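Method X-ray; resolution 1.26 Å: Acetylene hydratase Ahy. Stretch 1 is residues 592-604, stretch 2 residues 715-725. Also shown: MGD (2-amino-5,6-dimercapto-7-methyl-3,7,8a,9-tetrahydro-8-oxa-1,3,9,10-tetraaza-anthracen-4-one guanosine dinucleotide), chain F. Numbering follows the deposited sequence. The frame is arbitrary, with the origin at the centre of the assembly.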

# COMPACT_ATOMS: atom_id res chain seq x y z
N LYS A 592 16.07 21.07 19.48
CA LYS A 592 16.35 21.19 20.91
C LYS A 592 15.16 20.74 21.75
O LYS A 592 15.35 20.15 22.81
N GLU A 593 13.95 21.01 21.26
CA GLU A 593 12.74 20.64 21.98
C GLU A 593 12.27 19.24 21.57
O GLU A 593 11.73 18.50 22.41
N TYR A 594 12.47 18.93 20.29
CA TYR A 594 12.06 17.65 19.70
C TYR A 594 13.32 16.97 19.17
O TYR A 594 13.64 17.10 18.00
N PRO A 595 14.08 16.30 20.06
CA PRO A 595 15.42 15.83 19.69
C PRO A 595 15.48 14.55 18.86
O PRO A 595 16.56 14.20 18.35
N LEU A 596 14.34 13.86 18.72
CA LEU A 596 14.33 12.52 18.09
C LEU A 596 13.83 12.58 16.66
O LEU A 596 12.84 13.24 16.41
N ILE A 597 14.51 11.90 15.74
CA ILE A 597 13.99 11.71 14.38
C ILE A 597 12.99 10.55 14.38
O ILE A 597 13.28 9.47 14.89
N LEU A 598 11.80 10.79 13.82
CA LEU A 598 10.72 9.81 13.85
C LEU A 598 10.72 8.83 12.70
O LEU A 598 10.92 9.19 11.55
N PHE A 599 10.44 7.58 13.07
CA PHE A 599 10.11 6.51 12.13
C PHE A 599 8.76 5.92 12.56
O PHE A 599 8.66 5.32 13.61
N ALA A 600 7.70 6.11 11.76
CA ALA A 600 6.42 5.45 12.02
C ALA A 600 6.31 4.20 11.16
O ALA A 600 6.39 4.29 9.95
N GLY A 601 6.15 3.04 11.80
CA GLY A 601 6.09 1.79 11.08
C GLY A 601 6.71 0.66 11.89
O GLY A 601 6.61 0.65 13.12
N LEU A 602 7.37 -0.25 11.18
CA LEU A 602 7.96 -1.49 11.72
C LEU A 602 6.84 -2.48 11.96
O LEU A 602 6.14 -2.45 12.97
N ARG A 603 6.66 -3.34 10.96
CA ARG A 603 5.56 -4.30 11.00
C ARG A 603 5.84 -5.39 12.02
O ARG A 603 6.99 -5.84 12.17
N GLU A 604 4.78 -5.81 12.70
CA GLU A 604 4.90 -6.76 13.81
C GLU A 604 4.39 -8.11 13.36
O GLU A 604 3.40 -8.20 12.60
N ASN A 715 4.95 12.23 4.62
CA ASN A 715 6.23 11.73 5.06
C ASN A 715 6.06 11.08 6.45
O ASN A 715 5.52 11.72 7.38
N LEU A 716 6.54 9.84 6.60
CA LEU A 716 6.43 9.04 7.83
C LEU A 716 7.77 8.50 8.33
O LEU A 716 7.87 8.03 9.47
N ARG A 717 8.76 8.50 7.44
CA ARG A 717 10.00 7.76 7.67
C ARG A 717 11.16 8.74 7.58
O ARG A 717 11.60 9.10 6.48
N GLY A 718 11.60 9.19 8.75
CA GLY A 718 12.53 10.30 8.86
C GLY A 718 11.78 11.60 8.64
O GLY A 718 10.57 11.59 8.41
N GLY A 719 12.49 12.72 8.71
CA GLY A 719 11.96 13.99 8.23
C GLY A 719 10.99 14.68 9.16
O GLY A 719 10.42 15.72 8.81
N ILE A 720 10.84 14.11 10.34
CA ILE A 720 9.95 14.64 11.38
C ILE A 720 10.69 14.53 12.70
O ILE A 720 11.33 13.51 12.96
N LEU A 721 10.59 15.56 13.54
CA LEU A 721 11.17 15.54 14.86
C LEU A 721 10.11 15.21 15.91
O LEU A 721 8.91 15.54 15.75
N ALA A 722 10.56 14.56 16.97
CA ALA A 722 9.70 14.13 18.07
C ALA A 722 10.37 14.27 19.43
O ALA A 722 11.61 14.28 19.54
N LYS A 723 9.54 14.37 20.46
CA LYS A 723 10.00 14.26 21.84
C LYS A 723 9.29 13.10 22.52
O LYS A 723 8.19 12.70 22.10
N ALA A 724 9.93 12.55 23.55
CA ALA A 724 9.34 11.46 24.31
C ALA A 724 9.41 11.82 25.78
O ALA A 724 10.45 12.30 26.26
N TYR A 725 8.32 11.59 26.50
CA TYR A 725 8.25 11.93 27.93
C TYR A 725 7.31 11.00 28.70
O TYR A 725 6.41 10.41 28.11

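Asn715 (chi1 t) does not reach stretch 1; its ND2 donates to Gly718 O at 2.7 Å, bracing the turn. Leu716 (m, p) lies sideways, its CD2 4.1 Å from Ala600 CB, while its O accepts from Ala600 N at 3.0 Å and a nearly linear 175°.

Arg717 (m, t, t) extends so that Phe599 CE1 sits over one face of its guanidinium, 3.6 Å from NH1. Its NH2 donates to MGD O2B at 3.2 Å and to a water at 2.8 Å, which in turn donates to Ala600 O, also at 2.8 Å. An ideal CB on Gly601 would lie 2.7 Å from Arg717 NH2, so the bare glycine leaves room for this arm. Phe599 (t) places CE1 3.2 Å from MGD C8.

At Gly718, CA meets Ile597 CG2 at 3.9 Å. Ile720 (m, t) offers CG2 to Leu598 CD2 at 3.9 Å; Leu598 (t, p) points toward stretch 2. Leu721 (m, t) packs CD2 against Ile597 CD1 and CB against Tyr594 CB, both at 3.6 Å. Ala722 CB lies 4.4 Å from Leu598 CD1.

Lys723 (p, t, p, t) crosses the Tyr594 ring, CE 3.9 Å from the centroid of CG to CZ, and its NZ salt-bridges Glu593 OE2 at 2.6 Å. A water joins Lys723 NZ (3.0 Å) to Tyr594 OH (2.8 Å). Finally, Ala724 CB touches Leu596 CD1 at 3.9 Å.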

# COMPACT_ATOMS: atom_id res chain seq x y z
CB LYS A 592 16.76 22.61 21.29
CG LYS A 592 18.11 23.00 20.74
CD LYS A 592 18.43 24.43 21.07
CE LYS A 592 19.61 24.90 20.25
NZ LYS A 592 19.84 26.37 20.45
CB GLU A 593 11.61 21.65 21.74
CG GLU A 593 10.32 21.26 22.49
CD GLU A 593 9.18 22.25 22.35
OE1 GLU A 593 9.41 23.37 21.85
OE2 GLU A 593 8.05 21.90 22.75
CB TYR A 594 11.09 17.89 18.54
CG TYR A 594 9.79 18.56 18.90
CD1 TYR A 594 9.69 19.95 18.88
CD2 TYR A 594 8.66 17.82 19.22
CE1 TYR A 594 8.46 20.59 19.17
CE2 TYR A 594 7.45 18.44 19.53
CZ TYR A 594 7.36 19.83 19.50
OH TYR A 594 6.15 20.44 19.79
CB PRO A 595 16.09 15.61 21.05
CG PRO A 595 15.00 15.34 21.99
CD PRO A 595 13.73 15.99 21.46
CB LEU A 596 13.44 11.57 18.88
CG LEU A 596 13.75 11.40 20.38
CD1 LEU A 596 12.59 10.74 21.11
CD2 LEU A 596 15.05 10.62 20.59
CB ILE A 597 15.15 11.51 13.35
CG1 ILE A 597 15.84 12.86 13.05
CG2 ILE A 597 14.68 10.82 12.08
CD1 ILE A 597 15.01 13.87 12.24
CB LEU A 598 9.37 10.55 13.80
CG LEU A 598 8.10 9.70 13.95
CD1 LEU A 598 7.95 9.25 15.39
CD2 LEU A 598 6.89 10.51 13.49
CB PHE A 599 11.26 5.46 12.20
CG PHE A 599 10.87 4.08 11.74
CD1 PHE A 599 10.00 3.89 10.67
CD2 PHE A 599 11.45 2.95 12.35
CE1 PHE A 599 9.65 2.62 10.26
CE2 PHE A 599 11.09 1.67 11.93
CZ PHE A 599 10.19 1.52 10.88
CB ALA A 600 5.26 6.41 11.68
CB LEU A 602 8.87 -1.29 12.94
CG LEU A 602 10.04 -2.29 13.06
CD1 LEU A 602 10.77 -2.06 14.37
CD2 LEU A 602 9.64 -3.72 12.98
CB ARG A 603 5.36 -4.91 9.62
CG ARG A 603 5.13 -3.88 8.53
CD ARG A 603 3.94 -2.97 8.80
NE ARG A 603 3.76 -2.07 7.66
CZ ARG A 603 3.23 -0.85 7.70
NH1 ARG A 603 2.78 -0.32 8.83
NH2 ARG A 603 3.15 -0.15 6.58
CB GLU A 604 4.14 -6.26 15.04
CG GLU A 604 4.84 -5.02 15.62
CD GLU A 604 4.08 -4.32 16.72
OE1 GLU A 604 2.89 -4.62 16.93
OE2 GLU A 604 4.69 -3.45 17.37
CB ASN A 715 7.20 12.91 5.09
CG ASN A 715 8.48 12.59 5.83
OD1 ASN A 715 9.47 12.18 5.22
ND2 ASN A 715 8.48 12.79 7.14
CB LEU A 716 5.54 7.80 7.59
CG LEU A 716 4.06 7.95 7.83
CD1 LEU A 716 3.42 8.78 6.68
CD2 LEU A 716 3.43 6.57 7.98
CB ARG A 717 10.10 6.61 6.67
CG ARG A 717 9.10 5.52 6.95
CD ARG A 717 9.18 4.37 5.94
NE ARG A 717 8.12 3.42 6.27
CZ ARG A 717 8.27 2.18 6.72
NH1 ARG A 717 9.48 1.60 6.80
NH2 ARG A 717 7.21 1.49 7.07
CB ILE A 720 8.63 13.81 11.49
CG1 ILE A 720 7.74 13.97 10.25
CG2 ILE A 720 7.83 14.19 12.73
CD1 ILE A 720 6.59 12.94 10.29
CB LEU A 721 11.86 16.88 15.16
CG LEU A 721 13.09 17.20 14.29
CD1 LEU A 721 13.37 18.70 14.28
CD2 LEU A 721 14.32 16.38 14.73
CB ALA A 722 9.24 12.70 17.85
CB LYS A 723 9.74 15.55 22.62
CG LYS A 723 8.26 15.91 22.75
CD LYS A 723 8.02 17.07 23.71
CE LYS A 723 8.21 18.39 23.02
NZ LYS A 723 7.54 19.52 23.75
CB ALA A 724 10.08 10.17 24.03
CB TYR A 725 7.91 13.42 28.12
CG TYR A 725 6.64 13.88 27.43
CD1 TYR A 725 6.66 14.33 26.12
CD2 TYR A 725 5.42 13.86 28.10
CE1 TYR A 725 5.47 14.75 25.48
CE2 TYR A 725 4.24 14.28 27.48
CZ TYR A 725 4.28 14.72 26.17
OH TYR A 725 3.11 15.13 25.57
PB MGD F . 8.54 -2.19 8.51
O1B MGD F . 8.53 -3.51 9.23
O2B MGD F . 7.56 -1.13 8.93
O3B MGD F . 8.33 -2.41 6.94
O3A MGD F . 7.53 -4.11 5.31
PA MGD F . 8.88 -3.57 5.97
O1A MGD F . 9.65 -2.83 4.90
O2A MGD F . 9.55 -4.73 6.68
O5' MGD F . 10.03 -1.57 8.62
C5' MGD F . 11.09 -2.42 8.25
C4' MGD F . 12.40 -1.66 8.34
O4' MGD F . 12.31 -0.44 7.60
C3' MGD F . 12.73 -1.29 9.79
O3' MGD F . 13.85 -2.05 10.22
C2' MGD F . 13.05 0.19 9.74
O2' MGD F . 14.22 0.56 10.46
C1' MGD F . 13.23 0.42 8.25
N9 MGD F . 13.09 1.84 7.85
C8 MGD F . 12.26 2.77 8.36
N7 MGD F . 12.40 3.96 7.74
C5 MGD F . 13.37 3.80 6.81
C6 MGD F . 14.04 4.64 5.79
O6 MGD F . 13.76 5.85 5.68
N1 MGD F . 14.98 4.07 5.02
C2 MGD F . 15.33 2.77 5.13
N2 MGD F . 16.28 2.27 4.29
N3 MGD F . 14.75 1.94 6.04
C4 MGD F . 13.80 2.39 6.88
C10 MGD F . 6.42 -3.31 4.92
C11 MGD F . 5.37 -4.34 4.50
O11 MGD F . 5.23 -5.31 5.56
C12 MGD F . 4.03 -3.73 4.15
S12 MGD F . 3.95 -2.22 3.37
C13 MGD F . 2.88 -4.36 4.43
S13 MGD F . 1.37 -3.80 3.89
C14 MGD F . 2.87 -5.59 5.27
N15 MGD F . 2.52 -5.26 6.65
C16 MGD F . 2.73 -6.21 7.59
C17 MGD F . 2.09 -6.19 8.92
O17 MGD F . 1.31 -5.27 9.25
N18 MGD F . 2.38 -7.20 9.77
C19 MGD F . 3.23 -8.20 9.46
N19 MGD F . 3.45 -9.17 10.37
N20 MGD F . 3.86 -8.28 8.26
C21 MGD F . 3.66 -7.33 7.32
N22 MGD F . 4.29 -7.40 6.14
C23 MGD F . 4.24 -6.28 5.22
O HOH W 1 4.98 20.17 22.30
O HOH W 2 4.99 2.91 8.02